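Local coordinates for protein lipase-specific foldase (Burkholderia glumae, PDB 2ES4) that assists the folding of an extracellular lipase during its passage through the periplasm, at residues P155-Q159 / R189-I195; K239-L243 / Q256-L261. One frame throughout, in Å; residues are numbered along the deposited sequence.

Interaction 1. Residues P155-Q159 / R189-I195; sequences PAAMQ and RHDLERI
Leu192 reaches across from the helix at 189-195 and wedges its two methyls into the first turn of the nearly antiparallel helix at 155-159. With CG trans to the backbone nitrogen (chi1 -167°), the isobutyl group is directed toward that turn, and its branches then divide the work. CD1 lies against the proline ring, 3.7 Å from Pro155 CB, and also meets the Met158 side chain, where SD lies alongside it and the bend at chi3 turns CE back to it as well. CD2 fits closer to the backbone, 3.3 Å from Pro155 O and 3.4 Å from Gln159 N, while Gln159 CB closes over it at 3.6 Å. Ile195 adds a looser touch, its CG2 4.4 Å from Pro155 CG. At the other end, Gln159 and Arg189 cross at about a right angle, amide and guanidinium planes 41° apart. The modelled Gln159 NE2 lies 2.6 Å from Arg189 NH1 at the guanidinium edge; both are donors, so the assignment of the amide nitrogen and oxygen is doubtful. Apolar side chains of the partner protein also pack on Leu192 and Ile195. Cohesion here comes from apolar packing around one buried leucine; the Gln159-Arg189 pair at its margin cannot be counted as a bond as modelled.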
loop_
_atom_site.group_PDB
_atom_site.type_symbol
_atom_site.label_atom_id
_atom_site.label_comp_id
_atom_site.label_asym_id
_atom_site.label_seq_id
_atom_site.Cartn_x
_atom_site.Cartn_y
_atom_site.Cartn_z
ATOM N N PRO B 155 8.819 -13.661 -18.301
ATOM C CA PRO B 155 9.864 -12.636 -18.260
ATOM C C PRO B 155 10.460 -12.283 -19.618
ATOM O O PRO B 155 11.135 -11.270 -19.755
ATOM C CB PRO B 155 10.901 -13.259 -17.333
ATOM C CG PRO B 155 10.062 -14.018 -16.373
ATOM C CD PRO B 155 9.103 -14.709 -17.301
ATOM N N ALA B 156 10.166 -13.111 -20.618
ATOM C CA ALA B 156 10.646 -12.907 -21.979
ATOM C C ALA B 156 9.952 -11.719 -22.628
ATOM O O ALA B 156 10.616 -10.768 -23.027
ATOM C CB ALA B 156 10.433 -14.158 -22.805
ATOM N N ALA B 157 8.619 -11.760 -22.683
ATOM C CA ALA B 157 7.817 -10.685 -23.274
ATOM C C ALA B 157 8.020 -9.375 -22.525
ATOM O O ALA B 157 8.258 -8.337 -23.142
ATOM C CB ALA B 157 6.353 -11.053 -23.280
ATOM N N MET B 158 7.986 -9.454 -21.193
ATOM C CA MET B 158 8.184 -8.291 -20.326
ATOM C C MET B 158 9.538 -7.646 -20.560
ATOM O O MET B 158 9.671 -6.427 -20.482
ATOM C CB MET B 158 8.046 -8.671 -18.854
ATOM C CG MET B 158 6.702 -9.224 -18.461
ATOM S SD MET B 158 6.533 -9.575 -16.708
ATOM C CE MET B 158 6.744 -11.322 -16.691
ATOM N N GLN B 159 10.523 -8.474 -20.903
ATOM C CA GLN B 159 11.874 -8.005 -21.182
ATOM C C GLN B 159 11.909 -7.262 -22.501
ATOM O O GLN B 159 12.625 -6.266 -22.639
ATOM C CB GLN B 159 12.858 -9.183 -21.212
ATOM C CG GLN B 159 14.269 -8.869 -20.715
ATOM C CD GLN B 159 14.936 -7.755 -21.493
ATOM O OE1 GLN B 159 15.036 -7.811 -22.722
ATOM N NE2 GLN B 159 15.296 -6.688 -20.797
ATOM N N ARG B 189 14.751 -4.551 -15.327
ATOM C CA ARG B 189 15.549 -5.571 -16.019
ATOM C C ARG B 189 16.201 -6.522 -15.021
ATOM O O ARG B 189 16.079 -7.742 -15.149
ATOM C CB ARG B 189 16.637 -4.927 -16.875
ATOM C CG ARG B 189 16.116 -4.083 -18.009
ATOM C CD ARG B 189 17.254 -3.410 -18.775
ATOM N NE ARG B 189 16.771 -2.511 -19.828
ATOM C CZ ARG B 189 16.062 -2.891 -20.893
ATOM N NH1 ARG B 189 15.733 -4.163 -21.071
ATOM N NH2 ARG B 189 15.669 -1.991 -21.782
ATOM N N HIS B 190 16.798 -5.942 -13.980
ATOM C CA HIS B 190 17.462 -6.696 -12.923
ATOM C C HIS B 190 16.499 -7.642 -12.200
ATOM O O HIS B 190 16.795 -8.829 -12.054
ATOM C CB HIS B 190 18.108 -5.736 -11.926
ATOM C CG HIS B 190 18.897 -6.417 -10.855
ATOM N ND1 HIS B 190 18.299 -7.099 -9.815
ATOM C CD2 HIS B 190 20.228 -6.517 -10.659
ATOM C CE1 HIS B 190 19.233 -7.584 -9.020
ATOM N NE2 HIS B 190 20.413 -7.249 -9.509
ATOM N N ASP B 191 15.350 -7.119 -11.770
ATOM C CA ASP B 191 14.351 -7.927 -11.071
ATOM C C ASP B 191 13.731 -8.979 -11.968
ATOM O O ASP B 191 13.501 -10.104 -11.533
ATOM C CB ASP B 191 13.249 -7.052 -10.478
ATOM C CG ASP B 191 13.737 -6.199 -9.326
ATOM O OD1 ASP B 191 14.493 -6.710 -8.473
ATOM O OD2 ASP B 191 13.364 -5.012 -9.267
ATOM N N LEU B 192 13.525 -8.625 -13.236
ATOM C CA LEU B 192 12.947 -9.540 -14.213
ATOM C C LEU B 192 13.814 -10.786 -14.374
ATOM O O LEU B 192 13.308 -11.882 -14.623
ATOM C CB LEU B 192 12.779 -8.841 -15.557
ATOM C CG LEU B 192 11.917 -9.553 -16.584
ATOM C CD1 LEU B 192 10.533 -9.818 -16.017
ATOM C CD2 LEU B 192 11.819 -8.719 -17.772
ATOM N N GLU B 193 15.117 -10.606 -14.172
ATOM C CA GLU B 193 16.075 -11.696 -14.257
ATOM C C GLU B 193 15.956 -12.640 -13.082
ATOM O O GLU B 193 15.815 -13.847 -13.271
ATOM C CB GLU B 193 17.500 -11.161 -14.333
ATOM C CG GLU B 193 17.949 -10.797 -15.730
ATOM C CD GLU B 193 17.918 -11.985 -16.677
ATOM O OE1 GLU B 193 18.575 -13.008 -16.376
ATOM O OE2 GLU B 193 17.219 -11.903 -17.709
ATOM N N ARG B 194 15.960 -12.077 -11.874
ATOM C CA ARG B 194 15.843 -12.858 -10.645
ATOM C C ARG B 194 14.601 -13.742 -10.663
ATOM O O ARG B 194 14.629 -14.867 -10.170
ATOM C CB ARG B 194 15.792 -11.947 -9.429
ATOM C CG ARG B 194 16.968 -11.011 -9.299
ATOM C CD ARG B 194 17.045 -10.443 -7.905
ATOM N NE ARG B 194 15.792 -9.815 -7.496
ATOM C CZ ARG B 194 15.513 -9.429 -6.254
ATOM N NH1 ARG B 194 14.345 -8.868 -5.985
ATOM N NH2 ARG B 194 16.401 -9.593 -5.283
ATOM N N ILE B 195 13.544 -13.244 -11.303
ATOM C CA ILE B 195 12.290 -13.979 -11.429
ATOM C C ILE B 195 12.463 -15.158 -12.383
ATOM O O ILE B 195 11.984 -16.258 -12.103
ATOM C CB ILE B 195 11.154 -13.081 -11.945
ATOM C CG1 ILE B 195 11.004 -11.862 -11.038
ATOM C CG2 ILE B 195 9.835 -13.864 -11.980
ATOM C CD1 ILE B 195 9.989 -10.881 -11.504
#

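Interaction 2. Residues K239-L243 / Q256-L261; sequences KIADL and QIAQTL
Ile240 and Ile257 lie abreast, CA atoms 7.3 Å apart, and Leu243 pairs with Gln256 at 8.4 Å, so the two segments run in opposite senses. Only the second leaves its helix within the contact: Gln259 departs from helical backbone angles, and Ile257 O receives both Thr260 N and Leu261 N as the chain turns. The apolar centre is CD1 of Ile257. Its chi2 of -62° bends the ethyl arm toward the opposing helix, where CD1 meets Leu243 CD1 at 3.6 Å and Ile240 CG1 at 3.8 Å. Ile240 crosses this arm at about a right angle, whereas Leu243 slides past it in the opposite direction and also rests on the aliphatic part of Gln256, whose CB is 3.8 Å from Leu243 CD1. Toward the rim, Lys239 and Thr260 meet tip to tip. The lysine chain, bent at chi3 and chi4, brings CE to 3.4 Å from Thr260 OG1; this is a carbon contact, tight also against Thr260 CB. Met272 and Ala266 of helix 263-294 cover Ile240 and Ile257 respectively. Such apolar packing of successive antiparallel helices across a short connection is typical of an alpha-helical hairpin, here formed by helices 221-245 and 250-258.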
loop_
_atom_site.group_PDB
_atom_site.type_symbol
_atom_site.label_atom_id
_atom_site.label_comp_id
_atom_site.label_asym_id
_atom_site.label_seq_id
_atom_site.Cartn_x
_atom_site.Cartn_y
_atom_site.Cartn_z
ATOM N N LYS B 239 16.157 -7.179 15.421
ATOM C CA LYS B 239 16.875 -7.576 16.634
ATOM C C LYS B 239 15.946 -7.538 17.841
ATOM O O LYS B 239 15.961 -8.446 18.674
ATOM C CB LYS B 239 18.063 -6.662 16.891
ATOM C CG LYS B 239 19.114 -6.683 15.797
ATOM C CD LYS B 239 20.322 -5.866 16.175
ATOM C CE LYS B 239 21.045 -6.561 17.276
ATOM N NZ LYS B 239 21.589 -7.886 16.913
ATOM N N ILE B 240 15.098 -6.510 17.886
ATOM C CA ILE B 240 14.135 -6.352 18.969
ATOM C C ILE B 240 13.076 -7.450 18.873
ATOM O O ILE B 240 12.780 -8.116 19.869
ATOM C CB ILE B 240 13.458 -4.965 18.925
ATOM C CG1 ILE B 240 14.509 -3.866 19.106
ATOM C CG2 ILE B 240 12.389 -4.857 20.012
ATOM C CD1 ILE B 240 13.972 -2.454 19.006
ATOM N N ALA B 241 12.555 -7.661 17.662
ATOM C CA ALA B 241 11.532 -8.678 17.414
ATOM C C ALA B 241 12.004 -10.072 17.803
ATOM O O ALA B 241 11.259 -10.823 18.431
ATOM C CB ALA B 241 11.103 -8.660 15.959
ATOM N N ASP B 242 13.262 -10.383 17.486
ATOM C CA ASP B 242 13.848 -11.683 17.813
ATOM C C ASP B 242 13.920 -11.932 19.315
ATOM O O ASP B 242 13.641 -13.043 19.774
ATOM C CB ASP B 242 15.245 -11.830 17.204
ATOM C CG ASP B 242 15.223 -11.954 15.689
ATOM O OD1 ASP B 242 14.238 -12.489 15.129
ATOM O OD2 ASP B 242 16.201 -11.513 15.051
ATOM N N LEU B 243 14.250 -10.892 20.078
ATOM C CA LEU B 243 14.326 -11.012 21.532
ATOM C C LEU B 243 12.950 -11.255 22.141
ATOM O O LEU B 243 12.818 -12.009 23.106
ATOM C CB LEU B 243 14.974 -9.778 22.141
ATOM C CG LEU B 243 16.486 -9.726 21.955
ATOM C CD1 LEU B 243 17.000 -8.355 22.265
ATOM C CD2 LEU B 243 17.143 -10.767 22.853
ATOM N N GLN B 256 20.847 -6.948 25.969
ATOM C CA GLN B 256 21.198 -7.313 24.607
ATOM C C GLN B 256 21.123 -6.153 23.616
ATOM O O GLN B 256 22.014 -5.985 22.777
ATOM C CB GLN B 256 20.346 -8.486 24.124
ATOM C CG GLN B 256 20.756 -9.028 22.753
ATOM C CD GLN B 256 22.234 -9.370 22.678
ATOM O OE1 GLN B 256 22.758 -10.099 23.526
ATOM N NE2 GLN B 256 22.924 -8.800 21.692
ATOM N N ILE B 257 20.063 -5.361 23.712
ATOM C CA ILE B 257 19.900 -4.223 22.820
ATOM C C ILE B 257 20.921 -3.123 23.107
ATOM O O ILE B 257 21.397 -2.465 22.180
ATOM C CB ILE B 257 18.470 -3.655 22.890
ATOM C CG1 ILE B 257 17.459 -4.689 22.396
ATOM C CG2 ILE B 257 18.330 -2.395 22.040
ATOM C CD1 ILE B 257 17.647 -5.109 20.948
ATOM N N ALA B 258 21.275 -2.952 24.378
ATOM C CA ALA B 258 22.247 -1.932 24.774
ATOM C C ALA B 258 23.600 -2.109 24.124
ATOM O O ALA B 258 24.253 -1.122 23.775
ATOM C CB ALA B 258 22.396 -1.884 26.272
ATOM N N GLN B 259 23.991 -3.363 23.908
ATOM C CA GLN B 259 25.278 -3.651 23.289
ATOM C C GLN B 259 25.247 -3.774 21.771
ATOM O O GLN B 259 26.219 -4.226 21.162
ATOM C CB GLN B 259 25.929 -4.881 23.924
ATOM C CG GLN B 259 25.147 -6.171 23.782
ATOM C CD GLN B 259 25.877 -7.351 24.369
ATOM O OE1 GLN B 259 26.287 -7.329 25.531
ATOM N NE2 GLN B 259 26.047 -8.399 23.568
ATOM N N THR B 260 24.120 -3.403 21.161
ATOM C CA THR B 260 23.988 -3.451 19.710
ATOM C C THR B 260 23.410 -2.150 19.164
ATOM O O THR B 260 24.026 -1.504 18.316
ATOM C CB THR B 260 23.139 -4.634 19.244
ATOM O OG1 THR B 260 21.867 -4.626 19.907
ATOM C CG2 THR B 260 23.846 -5.970 19.503
ATOM N N LEU B 261 22.252 -1.745 19.680
ATOM C CA LEU B 261 21.601 -0.512 19.236
ATOM C C LEU B 261 21.879 0.697 20.114
ATOM O O LEU B 261 21.592 1.830 19.720
ATOM C CB LEU B 261 20.089 -0.717 19.115
ATOM C CG LEU B 261 19.610 -1.832 18.183
ATOM C CD1 LEU B 261 18.090 -1.831 18.136
ATOM C CD2 LEU B 261 20.194 -1.629 16.792
#

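Overall arrangement
Interaction 1 closes before interaction 2 opens, and the two share no helix: the first joins helices 155-172 and 177-198, the second helices 221-245 and 250-258. Their centres lie 38 Å apart and their nearest atoms about 20 Å, so neither touches the other. Each brings together neighbouring helices in chain order, illustrating how an elongated chain without strands can be built from local helix pairs strung in series rather than around one central core. Both belong to the region characteristic of lipase chaperones, and both have residues close to the partner protein. That spread is consistent with a foldase that meets its client along an extended helical surface.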